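Glutathione S-transferase (Natrialba magadii ATCC 43099, PDB 6GZF) is a Xi-class glutathione transferase that probably acts as a glutathionyl-hydroquinone reductase, using glutathione to reduce glutathionylated hydroquinones. Local coordinates at the interface of chains A and B. Sequence-based numbering; all coordinates share one arbitrary frame. Chains: chain A/B, Glutathione S-transferase.

The interface of chains A and B. Residues chain A 255-256, 264, 266, 298, 311-315; chain B 255, 261-264, 267.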
loop_
_atom_site.group_PDB
_atom_site.type_symbol
_atom_site.label_atom_id
_atom_site.label_comp_id
_atom_site.label_asym_id
_atom_site.label_seq_id
_atom_site.Cartn_x
_atom_site.Cartn_y
_atom_site.Cartn_z
ATOM N N HIS A 255 -5.533 -2.458 -2.117
ATOM C CA HIS A 255 -5.308 -1.108 -1.615
ATOM C C HIS A 255 -3.828 -0.819 -1.361
ATOM O O HIS A 255 -3.332 0.259 -1.692
ATOM C CB HIS A 255 -6.114 -0.897 -0.331
ATOM C CG HIS A 255 -6.094 0.510 0.178
ATOM N ND1 HIS A 255 -4.983 1.075 0.764
ATOM C CD2 HIS A 255 -7.055 1.463 0.198
ATOM C CE1 HIS A 255 -5.258 2.316 1.121
ATOM N NE2 HIS A 255 -6.510 2.578 0.787
ATOM N N THR A 256 -3.128 -1.787 -0.779
ATOM C CA THR A 256 -1.734 -1.599 -0.396
ATOM C C THR A 256 -0.763 -2.238 -1.382
ATOM O O THR A 256 0.121 -1.569 -1.918
ATOM C CB THR A 256 -1.461 -2.177 1.003
ATOM O OG1 THR A 256 -2.225 -1.454 1.975
ATOM C CG2 THR A 256 0.017 -2.069 1.344
ATOM N N TYR A 264 -10.423 3.313 1.236
ATOM C CA TYR A 264 -10.861 1.995 1.674
ATOM C C TYR A 264 -12.245 1.699 1.110
ATOM O O TYR A 264 -13.050 2.609 0.919
ATOM C CB TYR A 264 -10.900 1.910 3.203
ATOM C CG TYR A 264 -9.606 1.489 3.864
ATOM C CD1 TYR A 264 -8.824 0.473 3.331
ATOM C CD2 TYR A 264 -9.177 2.101 5.035
ATOM C CE1 TYR A 264 -7.645 0.084 3.942
ATOM C CE2 TYR A 264 -8.000 1.720 5.652
ATOM C CZ TYR A 264 -7.238 0.711 5.103
ATOM O OH TYR A 264 -6.067 0.332 5.718
ATOM N N ARG A 266 -14.224 0.021 2.879
ATOM C CA ARG A 266 -14.978 0.168 4.119
ATOM C C ARG A 266 -15.319 1.628 4.419
ATOM O O ARG A 266 -16.119 1.911 5.309
ATOM C CB ARG A 266 -14.203 -0.436 5.293
ATOM C CG ARG A 266 -13.073 0.433 5.819
ATOM C CD ARG A 266 -12.464 -0.167 7.077
ATOM N NE ARG A 266 -11.328 0.608 7.568
ATOM C CZ ARG A 266 -10.573 0.251 8.602
ATOM N NH1 ARG A 266 -10.835 -0.871 9.259
ATOM N NH2 ARG A 266 -9.558 1.015 8.982
ATOM N N TYR A 298 1.142 -11.354 -1.563
ATOM C CA TYR A 298 2.280 -10.697 -0.926
ATOM C C TYR A 298 3.601 -11.460 -1.064
ATOM O O TYR A 298 4.666 -10.879 -0.868
ATOM C CB TYR A 298 1.986 -10.444 0.556
ATOM C CG TYR A 298 1.063 -9.268 0.803
ATOM C CD1 TYR A 298 1.526 -7.963 0.686
ATOM C CD2 TYR A 298 -0.266 -9.461 1.159
ATOM C CE1 TYR A 298 0.690 -6.884 0.909
ATOM C CE2 TYR A 298 -1.109 -8.388 1.385
ATOM C CZ TYR A 298 -0.626 -7.103 1.259
ATOM O OH TYR A 298 -1.460 -6.031 1.482
ATOM N N ALA A 311 1.649 -8.128 4.497
ATOM C CA ALA A 311 1.151 -6.981 5.245
ATOM C C ALA A 311 0.001 -7.391 6.156
ATOM O O ALA A 311 -0.742 -8.325 5.852
ATOM C CB ALA A 311 0.714 -5.875 4.298
ATOM N N ARG A 312 -0.142 -6.687 7.272
ATOM C CA ARG A 312 -1.149 -7.024 8.270
ATOM C C ARG A 312 -2.560 -6.700 7.789
ATOM O O ARG A 312 -3.447 -7.554 7.821
ATOM C CB ARG A 312 -0.860 -6.292 9.580
ATOM C CG ARG A 312 -1.918 -6.486 10.649
ATOM C CD ARG A 312 -1.459 -5.903 11.973
ATOM N NE ARG A 312 -2.433 -6.124 13.037
ATOM C CZ ARG A 312 -2.195 -5.895 14.324
ATOM N NH1 ARG A 312 -1.010 -5.441 14.709
ATOM N NH2 ARG A 312 -3.140 -6.122 15.225
ATOM N N GLY A 313 -2.764 -5.465 7.346
ATOM C CA GLY A 313 -4.063 -5.040 6.863
ATOM C C GLY A 313 -4.999 -4.640 7.986
ATOM O O GLY A 313 -4.677 -4.819 9.160
ATOM N N PRO A 314 -6.170 -4.093 7.628
ATOM C CA PRO A 314 -7.164 -3.610 8.594
ATOM C C PRO A 314 -7.840 -4.739 9.366
ATOM O O PRO A 314 -7.834 -5.885 8.920
ATOM C CB PRO A 314 -8.189 -2.881 7.714
ATOM C CG PRO A 314 -7.503 -2.655 6.404
ATOM C CD PRO A 314 -6.579 -3.816 6.243
ATOM N N ASP A 315 -8.416 -4.405 10.517
ATOM C CA ASP A 315 -9.218 -5.354 11.275
ATOM C C ASP A 315 -10.664 -5.255 10.805
ATOM O O ASP A 315 -11.465 -4.514 11.374
ATOM C CB ASP A 315 -9.112 -5.085 12.777
ATOM C CG ASP A 315 -9.538 -6.275 13.616
ATOM O OD1 ASP A 315 -9.339 -7.423 13.165
ATOM O OD2 ASP A 315 -10.069 -6.062 14.727
ATOM N N HIS B 255 1.348 4.486 5.087
ATOM C CA HIS B 255 0.254 3.524 5.059
ATOM C C HIS B 255 0.413 2.513 3.927
ATOM O O HIS B 255 0.317 1.304 4.141
ATOM C CB HIS B 255 -1.083 4.259 4.926
ATOM C CG HIS B 255 -2.280 3.363 5.003
ATOM N ND1 HIS B 255 -2.696 2.581 3.947
ATOM C CD2 HIS B 255 -3.158 3.136 6.009
ATOM C CE1 HIS B 255 -3.775 1.906 4.300
ATOM N NE2 HIS B 255 -4.077 2.224 5.546
ATOM N N ASN B 261 -0.717 -0.469 7.005
ATOM C CA ASN B 261 -2.072 -0.334 6.481
ATOM C C ASN B 261 -3.181 -0.880 7.376
ATOM O O ASN B 261 -4.175 -1.407 6.880
ATOM C CB ASN B 261 -2.154 -1.022 5.119
ATOM C CG ASN B 261 -1.837 -2.504 5.195
ATOM O OD1 ASN B 261 -1.187 -2.963 6.134
ATOM N ND2 ASN B 261 -2.294 -3.260 4.203
ATOM N N VAL B 262 -3.021 -0.748 8.687
ATOM C CA VAL B 262 -4.059 -1.190 9.611
ATOM C C VAL B 262 -5.219 -0.197 9.618
ATOM O O VAL B 262 -6.385 -0.591 9.680
ATOM C CB VAL B 262 -3.509 -1.368 11.041
ATOM C CG1 VAL B 262 -4.628 -1.710 12.016
ATOM C CG2 VAL B 262 -2.448 -2.449 11.056
ATOM N N GLN B 263 -4.892 1.090 9.527
ATOM C CA GLN B 263 -5.906 2.139 9.556
ATOM C C GLN B 263 -5.353 3.494 9.111
ATOM O O GLN B 263 -4.225 3.856 9.449
ATOM C CB GLN B 263 -6.503 2.249 10.964
ATOM C CG GLN B 263 -7.439 3.426 11.167
ATOM C CD GLN B 263 -8.303 3.280 12.403
ATOM O OE1 GLN B 263 -8.937 2.247 12.614
ATOM N NE2 GLN B 263 -8.332 4.319 13.229
ATOM N N TYR B 264 -6.150 4.230 8.341
ATOM C CA TYR B 264 -5.824 5.602 7.963
ATOM C C TYR B 264 -5.696 6.494 9.193
ATOM O O TYR B 264 -6.329 6.245 10.215
ATOM C CB TYR B 264 -6.898 6.179 7.036
ATOM C CG TYR B 264 -6.716 5.885 5.564
ATOM C CD1 TYR B 264 -5.451 5.785 4.999
ATOM C CD2 TYR B 264 -7.818 5.727 4.736
ATOM C CE1 TYR B 264 -5.292 5.526 3.648
ATOM C CE2 TYR B 264 -7.670 5.467 3.391
ATOM C CZ TYR B 264 -6.407 5.367 2.850
ATOM O OH TYR B 264 -6.261 5.109 1.507
ATOM N N GLU B 267 -8.913 8.150 9.672
ATOM C CA GLU B 267 -9.945 7.276 10.217
ATOM C C GLU B 267 -10.012 7.338 11.741
ATOM O O GLU B 267 -10.865 6.698 12.357
ATOM C CB GLU B 267 -9.712 5.832 9.767
ATOM C CG GLU B 267 -10.242 5.518 8.380
ATOM C CD GLU B 267 -10.014 4.073 7.981
ATOM O OE1 GLU B 267 -8.933 3.531 8.296
ATOM O OE2 GLU B 267 -10.918 3.476 7.360
HETATM O O HOH W 1 -2.390 1.077 1.553
HETATM O O HOH W 2 -4.369 -3.173 2.075
#
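This is a two-fold symmetric, mostly polar interface between two copies of the enzyme, built largely from loop residues; it joins them into the dimer of the deposited assembly, probably the biological one. Its centre is about 19 Å from A:Cys64, the predicted nucleophile. Two reciprocal histidine-tyrosine pairs meet tip to tip near the axis. Both histidines hold CG anti to the backbone N (chi1 -173° in A:His255), which sends the imidazoles across. NE2 of A:His255 donates in its ring plane to the phenol OH of B:Tyr264 at 2.6 Å, and B:His255 NE2 does the same to A:Tyr264 OH at 2.8 Å. Both bonds are bent. A:Tyr264 OH also hydrogen-bonds the backbone O of B:Asn261 at 2.8 Å, so its oxygen is gripped twice. The two imidazoles cross edge to face, and water 1 bridges their ND1 atoms and A:Thr256 OG1. With A:His255 ND1 and B:His255 ND1 4.2 Å apart, charging both rings at once may be disfavoured. A:Arg266, extended beyond CG, grips B:Glu267 side-on in a salt bridge. NE of A:Arg266 meets the syn lone pair of OE2 in B:Glu267, while its NH2 comes from above the carboxylate plane to OE1 at 2.7 Å. B:Tyr264 N also donates to OE1 and steadies the carboxylate, whose CD lies at the edge of the A:Tyr264 ring. CG of B:Asn261 sits between the backbone N and the carbonyl carbon (chi1 61°), so the amide faces both A:Thr256 and A:Gly313. B:Asn261 ND2 donates to A:Thr256 OG1 at 2.9 Å. A:Gly313 N approaches B:Asn261 OD1 from above the carbonyl plane at 3.2 Å.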